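Local coordinates for 2-keto acid:ferredoxin oxidoreductase subunit alpha (PDB 1YD7), which probably forms one subunit of a heterotetrameric enzyme that oxidises 2-oxoglutarate with CoA to succinyl-CoA and carbon dioxide, passing the electrons to ferredoxin, at residues H150-S158 against L173-L184. Numbering follows the deposited sequence.
Sequences HSLIVLSPS and LSEKYRTPVILL
Strands 153-155 and 180-185 are the parallel partners of a beta-alpha-beta crossover in the thiamine-diphosphate-binding family domain, their segment axes 25° apart; Leu155 and Ile153 meet Val181 on the face covered by helix 160-177. Three nearly straight backbone bonds set the pairing: Ile182 N to Ile153 O (3.0 Å), Leu155 N to Ile182 O (2.9 Å) and Leu184 N to Leu155 O (2.8 Å, N-H...O angle 170°). Next to the first, a water accepts from Ile153 N (2.8 Å) and donates to Pro180 O (2.7 Å).

On the helix face, chi1 of -59° sets Ile153 CG2 anti to the backbone N, where it meets Leu173 CD1 (3.8 Å) and Val181 CG1, while CG1 beside that N carries CD1 to Thr179 CG2 and Tyr177 CD2. Leu155 CD1 presses on Val181 CG1 at 3.4 Å, tighter than usual for two carbons, and touches Leu173 CD1 as well. Cutting Ile153 back to an alanine removes CG2 and CD1, which would probably leave Thr179 and Tyr177 without this apolar partner, Leu173 with Leu155 alone from strand 153-155, and a gap beside Val181.

The other face carries Val154, whose CG2 meets Ile182 CB at 4.0 Å and whose CG1 meets Leu184 CB. Strand 116-121 pairs with the far side of strand 180-185, placing strand 153-155 at the sheet margin within this chain. Polar pairing thus fixes the strand register, whereas apolar contacts join strand 153-155 to helix 160-177, through Leu173 and Tyr177 near its C-terminal end and Phe166 further back.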
ATOM      1  N   HIS A 150      11.214   5.350  17.427  1.00 66.73           N
ATOM      2  CA  HIS A 150      10.094   4.413  17.255  1.00 61.80           C
ATOM      3  C   HIS A 150      10.571   2.977  17.141  1.00 57.79           C
ATOM      4  O   HIS A 150      11.767   2.725  17.002  1.00 56.75           O
ATOM      5  CB  HIS A 150       9.293   4.763  16.001  1.00 60.60           C
ATOM      6  CG  HIS A 150      10.066   4.598  14.727  1.00 59.80           C
ATOM      7  ND1 HIS A 150      10.098   3.415  14.022  1.00 57.89           N
ATOM      8  CD2 HIS A 150      10.839   5.469  14.034  1.00 58.53           C
ATOM      9  CE1 HIS A 150      10.850   3.565  12.946  1.00 57.44           C
ATOM     10  NE2 HIS A 150      11.310   4.804  12.931  1.00 57.05           N
ATOM     11  N   SER A 151       9.626   2.042  17.201  1.00 53.66           N
ATOM     12  CA  SER A 151       9.909   0.628  16.932  1.00 52.52           C
ATOM     13  C   SER A 151       8.837   0.070  16.003  1.00 47.28           C
ATOM     14  O   SER A 151       8.144  -0.902  16.313  1.00 48.45           O
ATOM     15  CB  SER A 151      10.032  -0.185  18.236  1.00 52.92           C
ATOM     16  OG  SER A 151      11.249   0.129  18.906  1.00 55.35           O
ATOM     17  N   LEU A 152       8.720   0.719  14.857  1.00 42.39           N
ATOM     18  CA  LEU A 152       7.911   0.247  13.752  1.00 38.89           C
ATOM     19  C   LEU A 152       8.795  -0.410  12.707  1.00 34.87           C
ATOM     20  O   LEU A 152       9.976  -0.064  12.551  1.00 32.98           O
ATOM     21  CB  LEU A 152       7.146   1.412  13.126  1.00 41.21           C
ATOM     22  CG  LEU A 152       6.155   2.101  14.068  1.00 42.97           C
ATOM     23  CD1 LEU A 152       5.818   3.486  13.596  1.00 44.66           C
ATOM     24  CD2 LEU A 152       4.885   1.252  14.211  1.00 46.52           C
ATOM     25  N   ILE A 153       8.213  -1.381  12.015  1.00 31.73           N
ATOM     26  CA  ILE A 153       8.812  -1.952  10.836  1.00 34.01           C
ATOM     27  C   ILE A 153       8.593  -0.934   9.693  1.00 36.83           C
ATOM     28  O   ILE A 153       7.476  -0.461   9.481  1.00 33.29           O
ATOM     29  CB  ILE A 153       8.192  -3.305  10.473  1.00 32.40           C
ATOM     30  CG1 ILE A 153       8.343  -4.313  11.630  1.00 31.43           C
ATOM     31  CG2 ILE A 153       8.811  -3.825   9.204  1.00 32.87           C
ATOM     32  CD1 ILE A 153       7.489  -5.598  11.479  1.00 30.43           C
ATOM     33  N   VAL A 154       9.677  -0.589   8.998  1.00 37.74           N
ATOM     34  CA  VAL A 154       9.665   0.429   7.948  1.00 37.84           C
ATOM     35  C   VAL A 154      10.476  -0.045   6.757  1.00 38.44           C
ATOM     36  O   VAL A 154      11.603  -0.466   6.927  1.00 42.05           O
ATOM     37  CB  VAL A 154      10.258   1.752   8.447  1.00 38.14           C
ATOM     38  CG1 VAL A 154      10.164   2.844   7.344  1.00 40.47           C
ATOM     39  CG2 VAL A 154       9.543   2.217   9.694  1.00 35.30           C
ATOM     40  N   LEU A 155       9.893   0.002   5.561  1.00 39.14           N
ATOM     41  CA  LEU A 155      10.601  -0.278   4.314  1.00 34.86           C
ATOM     42  C   LEU A 155      10.611   1.010   3.482  1.00 36.66           C
ATOM     43  O   LEU A 155       9.581   1.702   3.352  1.00 30.61           O
ATOM     44  CB  LEU A 155       9.916  -1.383   3.512  1.00 37.42           C
ATOM     45  CG  LEU A 155       9.829  -2.802   4.098  1.00 39.88           C
ATOM     46  CD1 LEU A 155       8.673  -2.900   5.034  1.00 40.20           C
ATOM     47  CD2 LEU A 155       9.671  -3.850   3.005  1.00 40.06           C
ATOM     48  N   SER A 156      11.775   1.306   2.904  1.00 36.14           N
ATOM     49  CA  SER A 156      12.030   2.548   2.153  1.00 38.61           C
ATOM     50  C   SER A 156      12.586   2.232   0.766  1.00 36.94           C
ATOM     51  O   SER A 156      13.801   2.116   0.630  1.00 32.31           O
ATOM     52  CB  SER A 156      13.062   3.391   2.887  1.00 39.60           C
ATOM     53  OG  SER A 156      12.457   4.156   3.901  1.00 44.53           O
ATOM     54  N   PRO A 157      11.703   2.073  -0.250  1.00 34.53           N
ATOM     55  CA  PRO A 157      12.179   1.760  -1.598  1.00 35.08           C
ATOM     56  C   PRO A 157      12.861   2.975  -2.263  1.00 34.32           C
ATOM     57  O   PRO A 157      12.487   4.120  -2.012  1.00 31.44           O
ATOM     58  CB  PRO A 157      10.907   1.368  -2.338  1.00 32.55           C
ATOM     59  CG  PRO A 157       9.816   2.109  -1.647  1.00 32.57           C
ATOM     60  CD  PRO A 157      10.230   2.202  -0.205  1.00 33.86           C
ATOM     61  N   SER A 158      13.881   2.699  -3.069  1.00 38.05           N
ATOM     62  CA  SER A 158      14.640   3.752  -3.783  1.00 39.75           C
ATOM     63  C   SER A 158      14.522   3.615  -5.297  1.00 38.83           C
ATOM     64  O   SER A 158      14.869   4.528  -6.019  1.00 41.54           O
ATOM     65  CB  SER A 158      16.114   3.703  -3.364  1.00 39.44           C
ATOM     66  OG  SER A 158      16.674   2.468  -3.767  1.00 40.49           O
ATOM     67  N   LEU A 173       4.818  -8.841   5.957  1.00 29.75           N
ATOM     68  CA  LEU A 173       5.267  -8.571   7.339  1.00 29.53           C
ATOM     69  C   LEU A 173       4.116  -8.187   8.261  1.00 28.85           C
ATOM     70  O   LEU A 173       4.160  -8.526   9.435  1.00 25.14           O
ATOM     71  CB  LEU A 173       6.356  -7.464   7.413  1.00 26.95           C
ATOM     72  CG  LEU A 173       7.692  -7.797   6.703  1.00 32.13           C
ATOM     73  CD1 LEU A 173       8.556  -6.530   6.511  1.00 32.92           C
ATOM     74  CD2 LEU A 173       8.485  -8.903   7.425  1.00 32.42           C
ATOM     75  N   SER A 174       3.149  -7.402   7.773  1.00 25.89           N
ATOM     76  CA  SER A 174       2.062  -6.943   8.648  1.00 28.94           C
ATOM     77  C   SER A 174       1.185  -8.161   9.005  1.00 25.01           C
ATOM     78  O   SER A 174       0.767  -8.293  10.116  1.00 28.25           O
ATOM     79  CB  SER A 174       1.221  -5.799   8.046  1.00 24.82           C
ATOM     80  OG  SER A 174       0.470  -6.235   6.944  1.00 26.99           O
ATOM     81  N   GLU A 175       0.964  -9.047   8.061  1.00 26.64           N
ATOM     82  CA  GLU A 175       0.268 -10.296   8.342  1.00 29.61           C
ATOM     83  C   GLU A 175       1.056 -11.256   9.259  1.00 32.10           C
ATOM     84  O   GLU A 175       0.505 -11.718  10.264  1.00 34.98           O
ATOM     85  CB  GLU A 175      -0.105 -10.997   7.056  1.00 27.75           C
ATOM     86  CG  GLU A 175      -0.998 -10.176   6.130  1.00 30.52           C
ATOM     87  CD  GLU A 175      -2.424 -10.054   6.618  1.00 31.91           C
ATOM     88  OE1 GLU A 175      -2.929 -11.058   7.106  1.00 35.31           O
ATOM     89  OE2 GLU A 175      -3.033  -8.963   6.530  1.00 31.12           O
ATOM     90  N   LYS A 176       2.320 -11.540   8.925  1.00 34.85           N
ATOM     91  CA  LYS A 176       3.229 -12.352   9.766  1.00 33.87           C
ATOM     92  C   LYS A 176       3.323 -11.869  11.211  1.00 33.90           C
ATOM     93  O   LYS A 176       3.243 -12.676  12.139  1.00 33.12           O
ATOM     94  CB  LYS A 176       4.669 -12.444   9.188  1.00 36.25           C
ATOM     95  CG  LYS A 176       5.428 -13.738   9.657  1.00 40.19           C
ATOM     96  CD  LYS A 176       6.991 -13.615   9.691  1.00 43.80           C
ATOM     97  CE  LYS A 176       7.761 -14.348   8.538  1.00 46.12           C
ATOM     98  NZ  LYS A 176       9.238 -14.081   8.557  1.00 42.73           N
ATOM     99  N   TYR A 177       3.504 -10.573  11.429  1.00 26.79           N
ATOM    100  CA  TYR A 177       3.712 -10.106  12.786  1.00 31.21           C
ATOM    101  C   TYR A 177       2.507  -9.405  13.380  1.00 32.68           C
ATOM    102  O   TYR A 177       2.601  -8.892  14.484  1.00 35.59           O
ATOM    103  CB  TYR A 177       4.951  -9.209  12.837  1.00 32.78           C
ATOM    104  CG  TYR A 177       6.218  -9.958  12.468  1.00 31.03           C
ATOM    105  CD1 TYR A 177       6.731 -10.943  13.314  1.00 30.97           C
ATOM    106  CD2 TYR A 177       6.904  -9.682  11.271  1.00 30.94           C
ATOM    107  CE1 TYR A 177       7.915 -11.662  12.971  1.00 32.05           C
ATOM    108  CE2 TYR A 177       8.078 -10.373  10.922  1.00 29.14           C
ATOM    109  CZ  TYR A 177       8.574 -11.361  11.789  1.00 31.76           C
ATOM    110  OH  TYR A 177       9.711 -12.041  11.479  1.00 33.64           O
ATOM    111  N   ARG A 178       1.383  -9.411  12.648  1.00 35.71           N
ATOM    112  CA  ARG A 178       0.107  -8.794  13.058  1.00 35.29           C
ATOM    113  C   ARG A 178       0.296  -7.379  13.540  1.00 32.56           C
ATOM    114  O   ARG A 178      -0.019  -7.025  14.676  1.00 27.90           O
ATOM    115  CB  ARG A 178      -0.626  -9.663  14.093  1.00 37.83           C
ATOM    116  CG  ARG A 178      -1.124 -10.983  13.493  1.00 39.93           C
ATOM    117  CD  ARG A 178      -1.650 -11.948  14.556  1.00 42.29           C
ATOM    118  N   THR A 179       0.764  -6.533  12.639  1.00 32.91           N
ATOM    119  CA  THR A 179       1.259  -5.246  13.074  1.00 28.05           C
ATOM    120  C   THR A 179       1.255  -4.237  11.921  1.00 25.81           C
ATOM    121  O   THR A 179       1.254  -4.626  10.762  1.00 25.04           O
ATOM    122  CB  THR A 179       2.666  -5.455  13.691  1.00 24.02           C
ATOM    123  OG1 THR A 179       2.995  -4.356  14.535  1.00 26.90           O
ATOM    124  CG2 THR A 179       3.737  -5.611  12.600  1.00 24.14           C
ATOM    125  N   PRO A 180       1.236  -2.940  12.239  1.00 27.44           N
ATOM    126  CA  PRO A 180       1.404  -1.936  11.190  1.00 28.79           C
ATOM    127  C   PRO A 180       2.807  -1.986  10.542  1.00 30.65           C
ATOM    128  O   PRO A 180       3.811  -2.142  11.252  1.00 32.36           O
ATOM    129  CB  PRO A 180       1.221  -0.614  11.919  1.00 28.60           C
ATOM    130  CG  PRO A 180       0.724  -0.935  13.297  1.00 29.71           C
ATOM    131  CD  PRO A 180       1.049  -2.346  13.574  1.00 30.08           C
ATOM    132  N   VAL A 181       2.863  -1.913   9.212  1.00 30.54           N
ATOM    133  CA  VAL A 181       4.128  -1.751   8.488  1.00 31.02           C
ATOM    134  C   VAL A 181       4.090  -0.489   7.620  1.00 33.34           C
ATOM    135  O   VAL A 181       3.106  -0.216   6.931  1.00 27.56           O
ATOM    136  CB  VAL A 181       4.475  -2.993   7.677  1.00 29.22           C
ATOM    137  CG1 VAL A 181       5.826  -2.838   6.961  1.00 29.48           C
ATOM    138  CG2 VAL A 181       4.520  -4.206   8.581  1.00 29.84           C
ATOM    139  N   ILE A 182       5.161   0.298   7.705  1.00 35.07           N
ATOM    140  CA  ILE A 182       5.261   1.577   7.030  1.00 35.05           C
ATOM    141  C   ILE A 182       6.048   1.413   5.740  1.00 33.91           C
ATOM    142  O   ILE A 182       7.174   0.947   5.770  1.00 31.58           O
ATOM    143  CB  ILE A 182       5.973   2.622   7.925  1.00 36.33           C
ATOM    144  CG1 ILE A 182       5.366   2.619   9.322  1.00 37.82           C
ATOM    145  CG2 ILE A 182       5.921   4.057   7.303  1.00 34.14           C
ATOM    146  CD1 ILE A 182       3.930   2.931   9.361  1.00 37.75           C
ATOM    147  N   LEU A 183       5.439   1.768   4.607  1.00 37.82           N
ATOM    148  CA  LEU A 183       6.181   1.892   3.336  1.00 37.21           C
ATOM    149  C   LEU A 183       6.463   3.386   3.176  1.00 35.24           C
ATOM    150  O   LEU A 183       5.549   4.173   3.013  1.00 33.02           O
ATOM    151  CB  LEU A 183       5.426   1.320   2.136  1.00 37.70           C
ATOM    152  CG  LEU A 183       6.282   1.166   0.865  1.00 39.08           C
ATOM    153  CD1 LEU A 183       7.068  -0.132   0.831  1.00 36.86           C
ATOM    154  CD2 LEU A 183       5.400   1.258  -0.362  1.00 41.96           C
ATOM    155  N   LEU A 184       7.729   3.754   3.331  1.00 37.04           N
ATOM    156  CA  LEU A 184       8.152   5.140   3.349  1.00 40.40           C
ATOM    157  C   LEU A 184       8.713   5.455   1.963  1.00 41.72           C
ATOM    158  O   LEU A 184       9.721   4.878   1.562  1.00 39.97           O
ATOM    159  CB  LEU A 184       9.202   5.351   4.435  1.00 41.15           C
ATOM    160  CG  LEU A 184       9.849   6.737   4.531  1.00 44.71           C
ATOM    161  CD1 LEU A 184       8.813   7.829   4.731  1.00 48.89           C
ATOM    162  CD2 LEU A 184      10.867   6.761   5.660  1.00 45.31           C
TER
HETATM  163  O   HOH W   1       5.778  -2.246  13.166  1.00 25.61           O